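Local structure of methyltransferase small domain-containing protein (Thermoplasma acidophilum, 1NE2) at residues L10-Q15 against A34-A38; I132-F136 against F153-F158. The protein is of unknown function but has the fold of an AdoMet-dependent methyltransferase and probably acts as a transferase. One frame throughout, in Å; residues are numbered along the deposited sequence.

Contact 1. Residues L10-Q15 against A34-A38; sequences LEIRLQ and ASTAA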
ATOM      1  N   LEU B  10      22.013  -4.128  -3.764  1.00 16.43           N
ATOM      2  CA  LEU B  10      20.700  -4.684  -3.459  1.00 17.79           C
ATOM      3  C   LEU B  10      20.809  -6.203  -3.432  1.00 17.36           C
ATOM      4  O   LEU B  10      20.296  -6.863  -2.529  1.00 17.17           O
ATOM      5  CB  LEU B  10      19.673  -4.276  -4.525  1.00 15.98           C
ATOM      6  CG  LEU B  10      18.280  -4.908  -4.403  1.00 17.36           C
ATOM      7  CD1 LEU B  10      17.616  -4.487  -3.096  1.00 18.42           C
ATOM      8  CD2 LEU B  10      17.422  -4.484  -5.591  1.00 15.20           C
ATOM      9  N   GLU B  11      21.490  -6.749  -4.434  1.00 17.07           N
ATOM     10  CA  GLU B  11      21.661  -8.188  -4.534  1.00 18.08           C
ATOM     11  C   GLU B  11      22.208  -8.814  -3.255  1.00 18.53           C
ATOM     12  O   GLU B  11      21.707  -9.847  -2.810  1.00 16.73           O
ATOM     13  CB  GLU B  11      22.576  -8.538  -5.714  1.00 17.85           C
ATOM     14  CG  GLU B  11      22.483 -10.003  -6.119  1.00 20.28           C
ATOM     15  CD  GLU B  11      23.463 -10.388  -7.217  1.00 23.13           C
ATOM     16  OE1 GLU B  11      23.686  -9.575  -8.137  1.00 22.57           O
ATOM     17  OE2 GLU B  11      24.001 -11.514  -7.161  1.00 21.22           O
ATOM     18  N   ILE B  12      23.221  -8.196  -2.647  1.00 17.05           N
ATOM     19  CA  ILE B  12      23.783  -8.769  -1.431  1.00 20.91           C
ATOM     20  C   ILE B  12      22.807  -8.719  -0.267  1.00 22.24           C
ATOM     21  O   ILE B  12      22.873  -9.552   0.633  1.00 22.00           O
ATOM     22  CB  ILE B  12      25.124  -8.097  -1.032  1.00 24.25           C
ATOM     23  CG1 ILE B  12      24.953  -6.588  -0.898  1.00 26.66           C
ATOM     24  CG2 ILE B  12      26.189  -8.429  -2.064  1.00 23.85           C
ATOM     25  CD1 ILE B  12      26.213  -5.877  -0.461  1.00 31.31           C
ATOM     26  N   ARG B  13      21.889  -7.753  -0.276  1.00 20.14           N
ATOM     27  CA  ARG B  13      20.903  -7.689   0.792  1.00 20.15           C
ATOM     28  C   ARG B  13      19.862  -8.784   0.560  1.00 19.07           C
ATOM     29  O   ARG B  13      19.351  -9.380   1.507  1.00 22.79           O
ATOM     30  CB  ARG B  13      20.240  -6.304   0.841  1.00 19.69           C
ATOM     31  CG  ARG B  13      21.176  -5.190   1.317  1.00 23.40           C
ATOM     32  CD  ARG B  13      21.621  -5.419   2.764  1.00 30.54           C
ATOM     33  NE  ARG B  13      20.531  -5.239   3.722  1.00 34.81           N
ATOM     34  CZ  ARG B  13      20.150  -4.063   4.218  1.00 32.96           C
ATOM     35  NH1 ARG B  13      20.768  -2.948   3.853  1.00 34.54           N
ATOM     36  NH2 ARG B  13      19.143  -4.002   5.078  1.00 36.73           N
ATOM     37  N   LEU B  14      19.553  -9.062  -0.704  1.00 17.47           N
ATOM     38  CA  LEU B  14      18.591 -10.108  -1.018  1.00 16.99           C
ATOM     39  C   LEU B  14      19.168 -11.495  -0.714  1.00 18.76           C
ATOM     40  O   LEU B  14      18.435 -12.411  -0.345  1.00 21.66           O
ATOM     41  CB  LEU B  14      18.177 -10.038  -2.494  1.00 18.51           C
ATOM     42  CG  LEU B  14      17.397  -8.795  -2.937  1.00 17.47           C
ATOM     43  CD1 LEU B  14      17.041  -8.897  -4.428  1.00 17.76           C
ATOM     44  CD2 LEU B  14      16.133  -8.674  -2.094  1.00 18.09           C
ATOM     45  N   GLN B  15      20.479 -11.647  -0.855  1.00 18.08           N
ATOM     46  CA  GLN B  15      21.104 -12.940  -0.601  1.00 22.15           C
ATOM     47  C   GLN B  15      21.030 -13.336   0.872  1.00 28.15           C
ATOM     48  O   GLN B  15      21.164 -14.510   1.214  1.00 26.86           O
ATOM     49  CB  GLN B  15      22.553 -12.918  -1.103  1.00 20.63           C
ATOM     50  CG  GLN B  15      22.629 -12.796  -2.630  1.00 19.64           C
ATOM     51  CD  GLN B  15      23.992 -12.370  -3.133  1.00 21.32           C
ATOM     52  OE1 GLN B  15      24.716 -11.641  -2.457  1.00 20.21           O
ATOM     53  NE2 GLN B  15      24.340 -12.803  -4.342  1.00 21.96           N
ATOM     54  N   ALA B  34      18.589 -14.245  -6.640  1.00 17.62           N
ATOM     55  CA  ALA B  34      18.869 -12.885  -6.189  1.00 15.51           C
ATOM     56  C   ALA B  34      19.370 -11.936  -7.273  1.00 14.20           C
ATOM     57  O   ALA B  34      19.012 -10.760  -7.266  1.00 14.55           O
ATOM     58  CB  ALA B  34      19.850 -12.911  -5.011  1.00 13.60           C
ATOM     59  N   SER B  35      20.187 -12.437  -8.202  1.00 14.78           N
ATOM     60  CA  SER B  35      20.721 -11.602  -9.281  1.00 14.15           C
ATOM     61  C   SER B  35      19.604 -11.135 -10.215  1.00 15.39           C
ATOM     62  O   SER B  35      19.474  -9.939 -10.509  1.00 14.05           O
ATOM     63  CB  SER B  35      21.767 -12.386 -10.082  1.00 16.32           C
ATOM     64  OG  SER B  35      22.285 -11.600 -11.146  1.00 18.04           O
ATOM     65  N   THR B  36      18.815 -12.087 -10.695  1.00 13.94           N
ATOM     66  CA  THR B  36      17.706 -11.781 -11.587  1.00 15.38           C
ATOM     67  C   THR B  36      16.691 -10.871 -10.897  1.00 15.85           C
ATOM     68  O   THR B  36      16.182  -9.926 -11.502  1.00 16.63           O
ATOM     69  CB  THR B  36      17.012 -13.074 -12.057  1.00 18.10           C
ATOM     70  OG1 THR B  36      17.961 -13.880 -12.771  1.00 19.60           O
ATOM     71  CG2 THR B  36      15.843 -12.746 -12.977  1.00 20.55           C
ATOM     72  N   ALA B  37      16.406 -11.156  -9.631  1.00 13.95           N
ATOM     73  CA  ALA B  37      15.456 -10.352  -8.869  1.00 14.37           C
ATOM     74  C   ALA B  37      15.951  -8.918  -8.740  1.00 15.46           C
ATOM     75  O   ALA B  37      15.182  -7.969  -8.917  1.00 13.75           O
ATOM     76  CB  ALA B  37      15.241 -10.956  -7.488  1.00 15.86           C
ATOM     77  N   ALA B  38      17.232  -8.761  -8.417  1.00 14.10           N
ATOM     78  CA  ALA B  38      17.820  -7.433  -8.281  1.00 14.75           C
ATOM     79  C   ALA B  38      17.772  -6.687  -9.618  1.00 14.49           C
ATOM     80  O   ALA B  38      17.431  -5.511  -9.658  1.00 15.17           O
ATOM     81  CB  ALA B  38      19.261  -7.545  -7.785  1.00 14.47           C
TER
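Glu-11 lies lengthwise over the first turn of helix 34-46, each part of its chain meeting a different residue. Its CB faces the methyl of Ala-38, and its CG rests against the carbonyl O of Ala-34 at 3.7 Å. Farther out, its CD sits 3.6 Å from Ser-35 CA. With CG turned anti to the backbone N (chi1 -164°) and the next torsion extended, the carboxylate is carried out to Ser-35, where Lys-7 forms a salt bridge with OE1 and a hydrogen bond with Ser-35 OG. A leucine in its place would probably leave the Lys-7 ammonium with Ser-35 OG but without its carboxylate mate at this position. The short helical segments approach to 8.8 Å with their directions 131° apart, an alanine-lined packing of the N-terminal helix on the helix that precedes the first strand of the Rossmann-like methyltransferase sheet. On the buried flank, Leu-14 points CD1 at the Ala-34 carbonyl O, 3.9 Å away, and at the Ala-37 and Ala-38 methyls, while Leu-10 brings CD2 up to Ala-38 CA. Leu-71 and Ile-64 of helix 64-71 touch Leu-10 and Ala-37 respectively. At the outer margin, the aliphatic CG of Gln-15 abuts Ala-34 CB at 3.7 Å.

Contact 2. Residues I132-F136 against F153-F158; sequences IDKAF and FLRREF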
ATOM      1  N   ILE B 132      -3.861 -11.032 -14.079  1.00 27.22           N
ATOM      2  CA  ILE B 132      -3.815  -9.939 -15.038  1.00 27.03           C
ATOM      3  C   ILE B 132      -4.992  -9.001 -14.787  1.00 24.65           C
ATOM      4  O   ILE B 132      -4.822  -7.784 -14.700  1.00 21.71           O
ATOM      5  CB  ILE B 132      -3.872 -10.464 -16.487  1.00 28.52           C
ATOM      6  CG1 ILE B 132      -2.710 -11.429 -16.730  1.00 31.23           C
ATOM      7  CG2 ILE B 132      -3.795  -9.299 -17.462  1.00 30.65           C
ATOM      8  CD1 ILE B 132      -2.728 -12.095 -18.092  1.00 32.48           C
ATOM      9  N   ASP B 133      -6.186  -9.570 -14.653  1.00 23.86           N
ATOM     10  CA  ASP B 133      -7.380  -8.771 -14.403  1.00 23.21           C
ATOM     11  C   ASP B 133      -7.260  -7.951 -13.125  1.00 22.55           C
ATOM     12  O   ASP B 133      -7.574  -6.759 -13.110  1.00 21.07           O
ATOM     13  CB  ASP B 133      -8.613  -9.670 -14.309  1.00 30.29           C
ATOM     14  CG  ASP B 133      -9.099 -10.132 -15.667  1.00 35.35           C
ATOM     15  OD1 ASP B 133     -10.003 -10.991 -15.708  1.00 39.65           O
ATOM     16  OD2 ASP B 133      -8.583  -9.633 -16.689  1.00 37.71           O
ATOM     17  N   LYS B 134      -6.811  -8.590 -12.051  1.00 20.47           N
ATOM     18  CA  LYS B 134      -6.668  -7.889 -10.780  1.00 20.14           C
ATOM     19  C   LYS B 134      -5.638  -6.762 -10.876  1.00 20.68           C
ATOM     20  O   LYS B 134      -5.833  -5.682 -10.311  1.00 20.03           O
ATOM     21  CB  LYS B 134      -6.254  -8.867  -9.680  1.00 19.26           C
ATOM     22  CG  LYS B 134      -6.166  -8.236  -8.289  1.00 22.21           C
ATOM     23  CD  LYS B 134      -7.464  -8.357  -7.498  1.00 33.49           C
ATOM     24  CE  LYS B 134      -8.605  -7.550  -8.082  1.00 33.67           C
ATOM     25  NZ  LYS B 134      -9.859  -7.731  -7.274  1.00 27.01           N
ATOM     26  N   ALA B 135      -4.546  -7.016 -11.589  1.00 18.32           N
ATOM     27  CA  ALA B 135      -3.495  -6.017 -11.743  1.00 19.36           C
ATOM     28  C   ALA B 135      -4.033  -4.732 -12.364  1.00 19.61           C
ATOM     29  O   ALA B 135      -3.770  -3.640 -11.869  1.00 18.50           O
ATOM     30  CB  ALA B 135      -2.350  -6.574 -12.597  1.00 17.91           C
ATOM     31  N   PHE B 136      -4.800  -4.864 -13.443  1.00 17.80           N
ATOM     32  CA  PHE B 136      -5.343  -3.695 -14.116  1.00 18.87           C
ATOM     33  C   PHE B 136      -6.463  -2.967 -13.379  1.00 20.68           C
ATOM     34  O   PHE B 136      -6.823  -1.843 -13.729  1.00 21.76           O
ATOM     35  CB  PHE B 136      -5.770  -4.081 -15.531  1.00 22.69           C
ATOM     36  CG  PHE B 136      -4.616  -4.197 -16.478  1.00 25.92           C
ATOM     37  CD1 PHE B 136      -4.061  -3.060 -17.057  1.00 27.15           C
ATOM     38  CD2 PHE B 136      -4.038  -5.433 -16.742  1.00 29.40           C
ATOM     39  CE1 PHE B 136      -2.944  -3.151 -17.885  1.00 30.30           C
ATOM     40  CE2 PHE B 136      -2.915  -5.536 -17.568  1.00 33.98           C
ATOM     41  CZ  PHE B 136      -2.368  -4.390 -18.141  1.00 33.48           C
ATOM     42  N   PHE B 153       0.587 -14.387 -25.367  1.00 30.17           N
ATOM     43  CA  PHE B 153      -0.648 -14.177 -24.624  1.00 31.00           C
ATOM     44  C   PHE B 153      -0.558 -12.924 -23.754  1.00 29.30           C
ATOM     45  O   PHE B 153      -1.462 -12.092 -23.753  1.00 27.48           O
ATOM     46  CB  PHE B 153      -0.946 -15.387 -23.739  1.00 33.68           C
ATOM     47  CG  PHE B 153      -2.145 -15.210 -22.846  1.00 37.53           C
ATOM     48  CD1 PHE B 153      -3.422 -15.088 -23.387  1.00 39.46           C
ATOM     49  CD2 PHE B 153      -1.998 -15.168 -21.463  1.00 39.67           C
ATOM     50  CE1 PHE B 153      -4.535 -14.929 -22.563  1.00 40.89           C
ATOM     51  CE2 PHE B 153      -3.103 -15.008 -20.629  1.00 40.34           C
ATOM     52  CZ  PHE B 153      -4.374 -14.890 -21.180  1.00 40.67           C
ATOM     53  N   LEU B 154       0.535 -12.797 -23.011  1.00 28.81           N
ATOM     54  CA  LEU B 154       0.710 -11.645 -22.134  1.00 27.39           C
ATOM     55  C   LEU B 154       0.770 -10.322 -22.883  1.00 24.66           C
ATOM     56  O   LEU B 154       0.125  -9.357 -22.484  1.00 27.15           O
ATOM     57  CB  LEU B 154       1.961 -11.825 -21.270  1.00 26.83           C
ATOM     58  CG  LEU B 154       1.842 -12.930 -20.218  1.00 28.35           C
ATOM     59  CD1 LEU B 154       3.135 -13.019 -19.426  1.00 30.77           C
ATOM     60  CD2 LEU B 154       0.667 -12.638 -19.285  1.00 29.32           C
ATOM     61  N   ARG B 155       1.538 -10.270 -23.967  1.00 23.70           N
ATOM     62  CA  ARG B 155       1.642  -9.044 -24.744  1.00 26.19           C
ATOM     63  C   ARG B 155       0.260  -8.628 -25.240  1.00 26.84           C
ATOM     64  O   ARG B 155      -0.119  -7.458 -25.154  1.00 25.97           O
ATOM     65  CB  ARG B 155       2.584  -9.245 -25.930  1.00 27.81           C
ATOM     66  CG  ARG B 155       2.741  -8.019 -26.813  1.00 32.37           C
ATOM     67  CD  ARG B 155       3.713  -8.292 -27.946  1.00 37.13           C
ATOM     68  NE  ARG B 155       3.368  -9.513 -28.665  1.00 45.19           N
ATOM     69  CZ  ARG B 155       4.139 -10.595 -28.728  1.00 44.58           C
ATOM     70  NH1 ARG B 155       5.316 -10.619 -28.117  1.00 42.29           N
ATOM     71  NH2 ARG B 155       3.729 -11.660 -29.404  1.00 46.56           N
ATOM     72  N   ARG B 156      -0.500  -9.597 -25.742  1.00 27.81           N
ATOM     73  CA  ARG B 156      -1.840  -9.323 -26.250  1.00 29.02           C
ATOM     74  C   ARG B 156      -2.704  -8.728 -25.143  1.00 27.67           C
ATOM     75  O   ARG B 156      -3.293  -7.659 -25.307  1.00 26.07           O
ATOM     76  CB  ARG B 156      -2.491 -10.614 -26.754  1.00 29.89           C
ATOM     77  CG  ARG B 156      -3.801 -10.407 -27.503  1.00 33.65           C
ATOM     78  CD  ARG B 156      -4.536 -11.726 -27.685  1.00 35.22           C
ATOM     79  NE  ARG B 156      -5.238 -12.127 -26.466  1.00 35.33           N
ATOM     80  CZ  ARG B 156      -5.797 -13.318 -26.279  1.00 36.17           C
ATOM     81  NH1 ARG B 156      -5.736 -14.241 -27.230  1.00 37.26           N
ATOM     82  NH2 ARG B 156      -6.429 -13.583 -25.144  1.00 35.30           N
ATOM     83  N   GLU B 157      -2.772  -9.430 -24.016  1.00 25.27           N
ATOM     84  CA  GLU B 157      -3.576  -8.986 -22.882  1.00 26.18           C
ATOM     85  C   GLU B 157      -3.131  -7.650 -22.288  1.00 26.16           C
ATOM     86  O   GLU B 157      -3.965  -6.789 -21.998  1.00 24.20           O
ATOM     87  CB  GLU B 157      -3.582 -10.055 -21.782  1.00 27.93           C
ATOM     88  CG  GLU B 157      -4.313 -11.340 -22.153  1.00 32.45           C
ATOM     89  CD  GLU B 157      -5.715 -11.083 -22.685  1.00 36.89           C
ATOM     90  OE1 GLU B 157      -5.907 -11.145 -23.920  1.00 42.11           O
ATOM     91  OE2 GLU B 157      -6.622 -10.807 -21.871  1.00 36.67           O
ATOM     92  N   PHE B 158      -1.827  -7.477 -22.094  1.00 24.98           N
ATOM     93  CA  PHE B 158      -1.324  -6.227 -21.530  1.00 22.91           C
ATOM     94  C   PHE B 158      -1.573  -5.033 -22.450  1.00 24.16           C
ATOM     95  O   PHE B 158      -1.985  -3.970 -21.995  1.00 23.13           O
ATOM     96  CB  PHE B 158       0.180  -6.328 -21.232  1.00 20.97           C
ATOM     97  CG  PHE B 158       0.518  -7.237 -20.079  1.00 22.41           C
ATOM     98  CD1 PHE B 158      -0.285  -7.278 -18.943  1.00 24.44           C
ATOM     99  CD2 PHE B 158       1.671  -8.014 -20.108  1.00 22.71           C
ATOM    100  CE1 PHE B 158       0.057  -8.076 -17.850  1.00 26.47           C
ATOM    101  CE2 PHE B 158       2.024  -8.814 -19.021  1.00 23.11           C
ATOM    102  CZ  PHE B 158       1.217  -8.845 -17.893  1.00 23.42           C
TER
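Glu-157 OE1 accepts two hydrogen bonds from one guanidinium, Arg-156 NE and NH2, each 2.8 Å long. The oxygen lies essentially in the guanidinium plane, but the two donors reach it differently: NE comes nearly along the C-O axis, whereas NH2 stands well above the carboxylate plane. This salt bridge within helix 151-161 ties down the end of Glu-157, whose CG lies over one face of the Phe-153 ring. Ile-132 enters beside it as a single knob, its side chain seated in a hole formed by Phe-153, Leu-154, Glu-157 and Phe-158. Its CG1 branch, anti to the carbonyl carbon (chi1 -58°), carries CD1 to Leu-154 CD2 at 3.6 Å and to Phe-153 CE2 at 3.9 Å; the other branch, CG2, meets Phe-158 CE1. One turn later Phe-136 brings CE2 within 3.4 Å of Phe-158 CD1. Each of these atoms lies at the edge of the other ring, near its plane, a rim-to-rim pair with centroids 6.0 Å apart and planes at 45°. Val-195 of strand 187-197 touches both phenylalanines, and Phe-193 packs edge-to-face with Phe-158. With segment axes 11.8 Å apart and 33° from parallel, the two helices pack side by side on one face of a Rossmann-like methyltransferase sheet.

From the N terminus, helix 6-14 comes first, and contact 1 closes a loop of 18 residues, partly unmodelled, when the chain returns as helix 34-46. The chain then builds strands 54-58, 76-81 and 98-101, with helices 64-71 and 84-93 between them, and adds strand 111-116 before contact 2 opens on helix 126-138. Strand 142-147 lies within this second loop, which helix 151-161 closes, an alpha-beta-alpha passage that brings helices 126-138 and 151-161 side by side. The loops follow in series, neither nesting nor crossing. Their centres are 27 Å apart on opposite sides of the chain's centre: contact 1 joins the N-terminal helices beside helix 64-71, and contact 2 joins the later helices beside strand 187-197.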